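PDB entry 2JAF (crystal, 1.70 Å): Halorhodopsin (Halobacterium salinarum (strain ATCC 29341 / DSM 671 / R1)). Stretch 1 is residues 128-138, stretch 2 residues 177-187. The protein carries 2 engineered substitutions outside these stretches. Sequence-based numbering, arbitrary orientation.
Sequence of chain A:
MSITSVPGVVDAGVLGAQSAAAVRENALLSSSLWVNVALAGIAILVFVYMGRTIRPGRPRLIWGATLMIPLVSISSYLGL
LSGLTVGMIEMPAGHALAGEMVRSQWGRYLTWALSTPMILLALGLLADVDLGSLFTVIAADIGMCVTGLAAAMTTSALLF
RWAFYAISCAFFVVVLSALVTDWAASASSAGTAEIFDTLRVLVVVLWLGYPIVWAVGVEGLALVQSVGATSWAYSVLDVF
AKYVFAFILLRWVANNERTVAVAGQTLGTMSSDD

Stretch 1, residues 128-138: DVDLGSLFTVI
Stretch 2, residues 177-187: SALVTDWAASA

A tryptophan at a helix-helix interface is often held by both of its chemistries, the indole N-H and the aromatic surface, and this pair of halorhodopsin segments is a compact example. In the first stretch, Asp128 (phi/psi 49/57) closes a preceding helix in a Schellman motif, Val129 (-85/171) and Asp130 (-67/142) are extended, and a regular helix runs from Leu131 through Ile138. The second stretch leaves one helix near Thr181 (-123/-104) and enters another at Asp182. Helices 131-138 and 182-187 run in roughly opposite directions, at 143°, with axes approaching to 11.4 Å. The register places the CA of Val129 5.5 Å from the CA of Ser186, and the CA of Val137 7.3 Å from the CA of Ala178.

The polar contacts form a relay through one hydroxyl. Ser133 (chi1 t) donates from OG to OD2 of Asp182 (chi1 p, chi2 -51°) at 2.6 Å, and its OG accepts from NE1 of Trp183 at 2.8 Å, with an N-H...O angle of 141°. Acting as donor and acceptor at once, the serine accepts the indole N-H at the ring edge and donates its own proton to the carboxylate.

Apolar contacts accompany this relay. The CA-to-CB bond of Trp183 (chi1 -80°, chi2 37°) points sideways, but the indole reaches the first stretch. Val129 (m) lays CG1 over one face, 3.6 Å from the centroid of the Trp183 five-membered ring and 14° off the normal, a CH-pi contact. Val137 (t) brings CG2 to 3.7 Å from CZ2 of Trp183 and 3.6 Å from CB of Ala178, while CD1 of Leu134 (t, p) lies 4.0 Å from CH2 of Trp183.

At the loop end, CB of Ser186 (m) packs 3.9 Å from CG1 of Val129; OG of Ser186 donates back to O of Asp182 at 2.8 Å, satisfying the hydroxyl within its own helix. In all, 385 Å² is buried.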

ATOM      1  N   ASP A 128      16.223 -12.592 -10.048  1.00 38.33           N
ATOM      2  CA  ASP A 128      16.002 -13.607  -9.021  1.00 40.84           C
ATOM      3  C   ASP A 128      16.662 -13.220  -7.696  1.00 41.45           C
ATOM      4  O   ASP A 128      17.483 -13.962  -7.154  1.00 41.09           O
ATOM      5  CB  ASP A 128      16.551 -14.954  -9.503  1.00 43.06           C
ATOM      6  CG  ASP A 128      16.143 -16.103  -8.605  1.00 45.30           C
ATOM      7  OD1 ASP A 128      14.931 -16.239  -8.337  1.00 45.97           O
ATOM      8  OD2 ASP A 128      17.032 -16.868  -8.175  1.00 47.52           O
ATOM      9  N   VAL A 129      16.286 -12.055  -7.178  1.00 41.14           N
ATOM     10  CA  VAL A 129      16.844 -11.548  -5.929  1.00 41.82           C
ATOM     11  C   VAL A 129      16.118 -12.108  -4.712  1.00 43.27           C
ATOM     12  O   VAL A 129      15.080 -12.751  -4.838  1.00 43.18           O
ATOM     13  CB  VAL A 129      16.761 -10.005  -5.879  1.00 41.30           C
ATOM     14  CG1 VAL A 129      17.452  -9.407  -7.098  1.00 40.87           C
ATOM     15  CG2 VAL A 129      15.307  -9.564  -5.824  1.00 40.54           C
ATOM     16  N   ASP A 130      16.670 -11.858  -3.529  1.00 45.91           N
ATOM     17  CA  ASP A 130      16.051 -12.330  -2.294  1.00 47.60           C
ATOM     18  C   ASP A 130      14.737 -11.596  -2.076  1.00 47.84           C
ATOM     19  O   ASP A 130      14.631 -10.403  -2.360  1.00 48.21           O
ATOM     20  CB  ASP A 130      16.975 -12.078  -1.099  1.00 50.27           C
ATOM     21  CG  ASP A 130      18.238 -12.914  -1.150  1.00 52.52           C
ATOM     22  OD1 ASP A 130      18.127 -14.159  -1.168  1.00 54.01           O
ATOM     23  OD2 ASP A 130      19.341 -12.326  -1.167  1.00 53.41           O
ATOM     24  N   LEU A 131      13.736 -12.313  -1.575  1.00 48.15           N
ATOM     25  CA  LEU A 131      12.431 -11.721  -1.314  1.00 48.37           C
ATOM     26  C   LEU A 131      12.566 -10.565  -0.328  1.00 47.44           C
ATOM     27  O   LEU A 131      11.862  -9.560  -0.434  1.00 47.58           O
ATOM     28  CB  LEU A 131      11.470 -12.768  -0.739  1.00 50.69           C
ATOM     29  CG  LEU A 131      11.190 -14.040  -1.546  1.00 52.90           C
ATOM     30  CD1 LEU A 131      10.803 -13.660  -2.970  1.00 53.52           C
ATOM     31  CD2 LEU A 131      12.419 -14.947  -1.545  1.00 52.81           C
ATOM     32  N   GLY A 132      13.474 -10.719   0.632  1.00 45.88           N
ATOM     33  CA  GLY A 132      13.690  -9.685   1.629  1.00 44.06           C
ATOM     34  C   GLY A 132      14.223  -8.406   1.016  1.00 43.12           C
ATOM     35  O   GLY A 132      13.820  -7.304   1.399  1.00 42.39           O
ATOM     36  N   SER A 133      15.141  -8.552   0.066  1.00 40.82           N
ATOM     37  CA  SER A 133      15.724  -7.405  -0.613  1.00 39.24           C
ATOM     38  C   SER A 133      14.636  -6.717  -1.436  1.00 37.80           C
ATOM     39  O   SER A 133      14.503  -5.495  -1.414  1.00 35.45           O
ATOM     40  CB  SER A 133      16.867  -7.859  -1.526  1.00 39.99           C
ATOM     41  OG  SER A 133      17.496  -6.755  -2.152  1.00 39.84           O
ATOM     42  N   LEU A 134      13.852  -7.511  -2.155  1.00 37.13           N
ATOM     43  CA  LEU A 134      12.778  -6.968  -2.977  1.00 37.59           C
ATOM     44  C   LEU A 134      11.837  -6.142  -2.109  1.00 37.42           C
ATOM     45  O   LEU A 134      11.423  -5.045  -2.485  1.00 35.69           O
ATOM     46  CB  LEU A 134      12.006  -8.101  -3.653  1.00 39.10           C
ATOM     47  CG  LEU A 134      10.834  -7.706  -4.555  1.00 39.79           C
ATOM     48  CD1 LEU A 134      11.335  -6.892  -5.740  1.00 39.38           C
ATOM     49  CD2 LEU A 134      10.126  -8.964  -5.031  1.00 40.49           C
ATOM     50  N   PHE A 135      11.511  -6.685  -0.941  1.00 37.58           N
ATOM     51  CA  PHE A 135      10.626  -6.030   0.017  1.00 38.45           C
ATOM     52  C   PHE A 135      11.142  -4.650   0.418  1.00 35.15           C
ATOM     53  O   PHE A 135      10.415  -3.655   0.376  1.00 34.06           O
ATOM     54  CB  PHE A 135      10.504  -6.890   1.283  1.00 43.12           C
ATOM     55  CG  PHE A 135       9.211  -7.649   1.392  1.00 47.70           C
ATOM     56  CD1 PHE A 135       7.991  -6.978   1.380  1.00 50.38           C
ATOM     57  CD2 PHE A 135       9.212  -9.033   1.550  1.00 49.57           C
ATOM     58  CE1 PHE A 135       6.789  -7.675   1.529  1.00 52.10           C
ATOM     59  CE2 PHE A 135       8.018  -9.739   1.699  1.00 51.26           C
ATOM     60  CZ  PHE A 135       6.805  -9.058   1.689  1.00 51.93           C
ATOM     61  N   THR A 136      12.404  -4.606   0.818  1.00 32.97           N
ATOM     62  CA  THR A 136      13.028  -3.369   1.259  1.00 31.94           C
ATOM     63  C   THR A 136      13.056  -2.322   0.161  1.00 29.95           C
ATOM     64  O   THR A 136      12.819  -1.137   0.408  1.00 28.65           O
ATOM     65  CB  THR A 136      14.467  -3.627   1.728  1.00 34.44           C
ATOM     66  OG1 THR A 136      14.469  -4.680   2.699  1.00 38.48           O
ATOM     67  CG2 THR A 136      15.049  -2.376   2.356  1.00 35.86           C
ATOM     68  N   VAL A 137      13.334  -2.770  -1.057  1.00 27.45           N
ATOM     69  CA  VAL A 137      13.415  -1.870  -2.197  1.00 25.82           C
ATOM     70  C   VAL A 137      12.070  -1.264  -2.568  1.00 24.50           C
ATOM     71  O   VAL A 137      11.985  -0.073  -2.883  1.00 23.93           O
ATOM     72  CB  VAL A 137      14.039  -2.596  -3.412  1.00 25.17           C
ATOM     73  CG1 VAL A 137      14.015  -1.699  -4.638  1.00 25.95           C
ATOM     74  CG2 VAL A 137      15.464  -2.993  -3.083  1.00 25.18           C
ATOM     75  N   ILE A 138      11.012  -2.067  -2.514  1.00 24.06           N
ATOM     76  CA  ILE A 138       9.683  -1.567  -2.848  1.00 24.58           C
ATOM     77  C   ILE A 138       9.226  -0.551  -1.809  1.00 24.42           C
ATOM     78  O   ILE A 138       8.590   0.454  -2.139  1.00 25.01           O
ATOM     79  CB  ILE A 138       8.669  -2.731  -2.948  1.00 26.30           C
ATOM     80  CG1 ILE A 138       9.052  -3.627  -4.135  1.00 27.47           C
ATOM     81  CG2 ILE A 138       7.250  -2.189  -3.123  1.00 24.23           C
ATOM     82  CD1 ILE A 138       8.117  -4.789  -4.381  1.00 30.24           C
ATOM     83  N   SER A 177      20.942   1.746  -4.562  1.00 27.10           N
ATOM     84  CA  SER A 177      21.965   0.959  -3.878  1.00 26.89           C
ATOM     85  C   SER A 177      21.792  -0.532  -4.138  1.00 26.80           C
ATOM     86  O   SER A 177      22.770  -1.264  -4.255  1.00 26.42           O
ATOM     87  CB  SER A 177      21.938   1.222  -2.362  1.00 29.17           C
ATOM     88  OG  SER A 177      20.812   0.618  -1.742  1.00 31.59           O
ATOM     89  N   ALA A 178      20.547  -0.984  -4.219  1.00 26.16           N
ATOM     90  CA  ALA A 178      20.281  -2.393  -4.468  1.00 25.83           C
ATOM     91  C   ALA A 178      20.755  -2.767  -5.872  1.00 27.10           C
ATOM     92  O   ALA A 178      21.386  -3.812  -6.070  1.00 25.97           O
ATOM     93  CB  ALA A 178      18.788  -2.679  -4.318  1.00 27.16           C
ATOM     94  N   LEU A 179      20.470  -1.903  -6.843  1.00 26.81           N
ATOM     95  CA  LEU A 179      20.860  -2.153  -8.229  1.00 28.39           C
ATOM     96  C   LEU A 179      22.370  -2.233  -8.420  1.00 29.55           C
ATOM     97  O   LEU A 179      22.852  -2.952  -9.296  1.00 27.33           O
ATOM     98  CB  LEU A 179      20.287  -1.065  -9.143  1.00 29.22           C
ATOM     99  CG  LEU A 179      18.766  -0.915  -9.152  1.00 30.91           C
ATOM    100  CD1 LEU A 179      18.375   0.236 -10.066  1.00 32.13           C
ATOM    101  CD2 LEU A 179      18.118  -2.206  -9.612  1.00 31.32           C
ATOM    102  N   VAL A 180      23.115  -1.501  -7.597  1.00 31.36           N
ATOM    103  CA  VAL A 180      24.570  -1.492  -7.693  1.00 33.74           C
ATOM    104  C   VAL A 180      25.237  -2.557  -6.832  1.00 34.30           C
ATOM    105  O   VAL A 180      26.446  -2.781  -6.948  1.00 35.98           O
ATOM    106  CB  VAL A 180      25.149  -0.118  -7.285  1.00 34.89           C
ATOM    107  CG1 VAL A 180      24.453   0.989  -8.061  1.00 36.52           C
ATOM    108  CG2 VAL A 180      24.988   0.094  -5.795  1.00 37.02           C
ATOM    109  N   THR A 181      24.468  -3.212  -5.968  1.00 33.17           N
ATOM    110  CA  THR A 181      25.056  -4.229  -5.105  1.00 32.68           C
ATOM    111  C   THR A 181      24.459  -5.634  -5.196  1.00 32.90           C
ATOM    112  O   THR A 181      24.718  -6.351  -6.163  1.00 31.99           O
ATOM    113  CB  THR A 181      25.074  -3.768  -3.617  1.00 33.29           C
ATOM    114  OG1 THR A 181      23.747  -3.445  -3.180  1.00 32.87           O
ATOM    115  CG2 THR A 181      25.967  -2.546  -3.454  1.00 31.60           C
ATOM    116  N   ASP A 182      23.660  -6.030  -4.208  1.00 33.39           N
ATOM    117  CA  ASP A 182      23.103  -7.382  -4.184  1.00 33.87           C
ATOM    118  C   ASP A 182      22.239  -7.823  -5.366  1.00 32.95           C
ATOM    119  O   ASP A 182      22.251  -8.999  -5.721  1.00 32.99           O
ATOM    120  CB  ASP A 182      22.353  -7.622  -2.868  1.00 37.42           C
ATOM    121  CG  ASP A 182      21.136  -6.748  -2.722  1.00 38.82           C
ATOM    122  OD1 ASP A 182      21.257  -5.521  -2.906  1.00 42.49           O
ATOM    123  OD2 ASP A 182      20.057  -7.292  -2.410  1.00 42.87           O
ATOM    124  N   TRP A 183      21.497  -6.908  -5.982  1.00 31.94           N
ATOM    125  CA  TRP A 183      20.675  -7.286  -7.128  1.00 31.58           C
ATOM    126  C   TRP A 183      21.560  -7.677  -8.310  1.00 31.92           C
ATOM    127  O   TRP A 183      21.184  -8.521  -9.126  1.00 32.77           O
ATOM    128  CB  TRP A 183      19.739  -6.137  -7.527  1.00 29.33           C
ATOM    129  CG  TRP A 183      18.513  -6.047  -6.665  1.00 28.64           C
ATOM    130  CD1 TRP A 183      18.437  -6.279  -5.320  1.00 30.16           C
ATOM    131  CD2 TRP A 183      17.198  -5.656  -7.079  1.00 27.32           C
ATOM    132  NE1 TRP A 183      17.158  -6.055  -4.873  1.00 28.17           N
ATOM    133  CE2 TRP A 183      16.377  -5.672  -5.929  1.00 27.35           C
ATOM    134  CE3 TRP A 183      16.634  -5.292  -8.307  1.00 26.68           C
ATOM    135  CZ2 TRP A 183      15.020  -5.339  -5.972  1.00 27.99           C
ATOM    136  CZ3 TRP A 183      15.284  -4.960  -8.351  1.00 24.52           C
ATOM    137  CH2 TRP A 183      14.493  -4.986  -7.190  1.00 28.23           C
ATOM    138  N   ALA A 184      22.739  -7.067  -8.395  1.00 32.79           N
ATOM    139  CA  ALA A 184      23.677  -7.362  -9.475  1.00 33.38           C
ATOM    140  C   ALA A 184      24.346  -8.713  -9.249  1.00 34.36           C
ATOM    141  O   ALA A 184      24.571  -9.472 -10.196  1.00 34.60           O
ATOM    142  CB  ALA A 184      24.731  -6.269  -9.568  1.00 33.20           C
ATOM    143  N   ALA A 185      24.664  -9.007  -7.992  1.00 35.52           N
ATOM    144  CA  ALA A 185      25.301 -10.272  -7.649  1.00 35.96           C
ATOM    145  C   ALA A 185      24.312 -11.411  -7.860  1.00 36.77           C
ATOM    146  O   ALA A 185      24.697 -12.523  -8.223  1.00 37.08           O
ATOM    147  CB  ALA A 185      25.775 -10.245  -6.202  1.00 36.93           C
ATOM    148  N   SER A 186      23.034 -11.128  -7.636  1.00 37.01           N
ATOM    149  CA  SER A 186      22.000 -12.133  -7.813  1.00 37.65           C
ATOM    150  C   SER A 186      21.814 -12.455  -9.293  1.00 38.35           C
ATOM    151  O   SER A 186      21.684 -13.619  -9.670  1.00 37.05           O
ATOM    152  CB  SER A 186      20.683 -11.649  -7.212  1.00 37.80           C
ATOM    153  OG  SER A 186      20.821 -11.458  -5.813  1.00 39.43           O
ATOM    154  N   ALA A 187      21.815 -11.423 -10.131  1.00 37.14           N
ATOM    155  CA  ALA A 187      21.651 -11.618 -11.566  1.00 37.96           C
ATOM    156  C   ALA A 187      22.780 -12.487 -12.114  1.00 38.57           C
ATOM    157  O   ALA A 187      22.567 -13.316 -13.002  1.00 37.78           O
ATOM    158  CB  ALA A 187      21.633 -10.271 -12.275  1.00 36.99           C
TER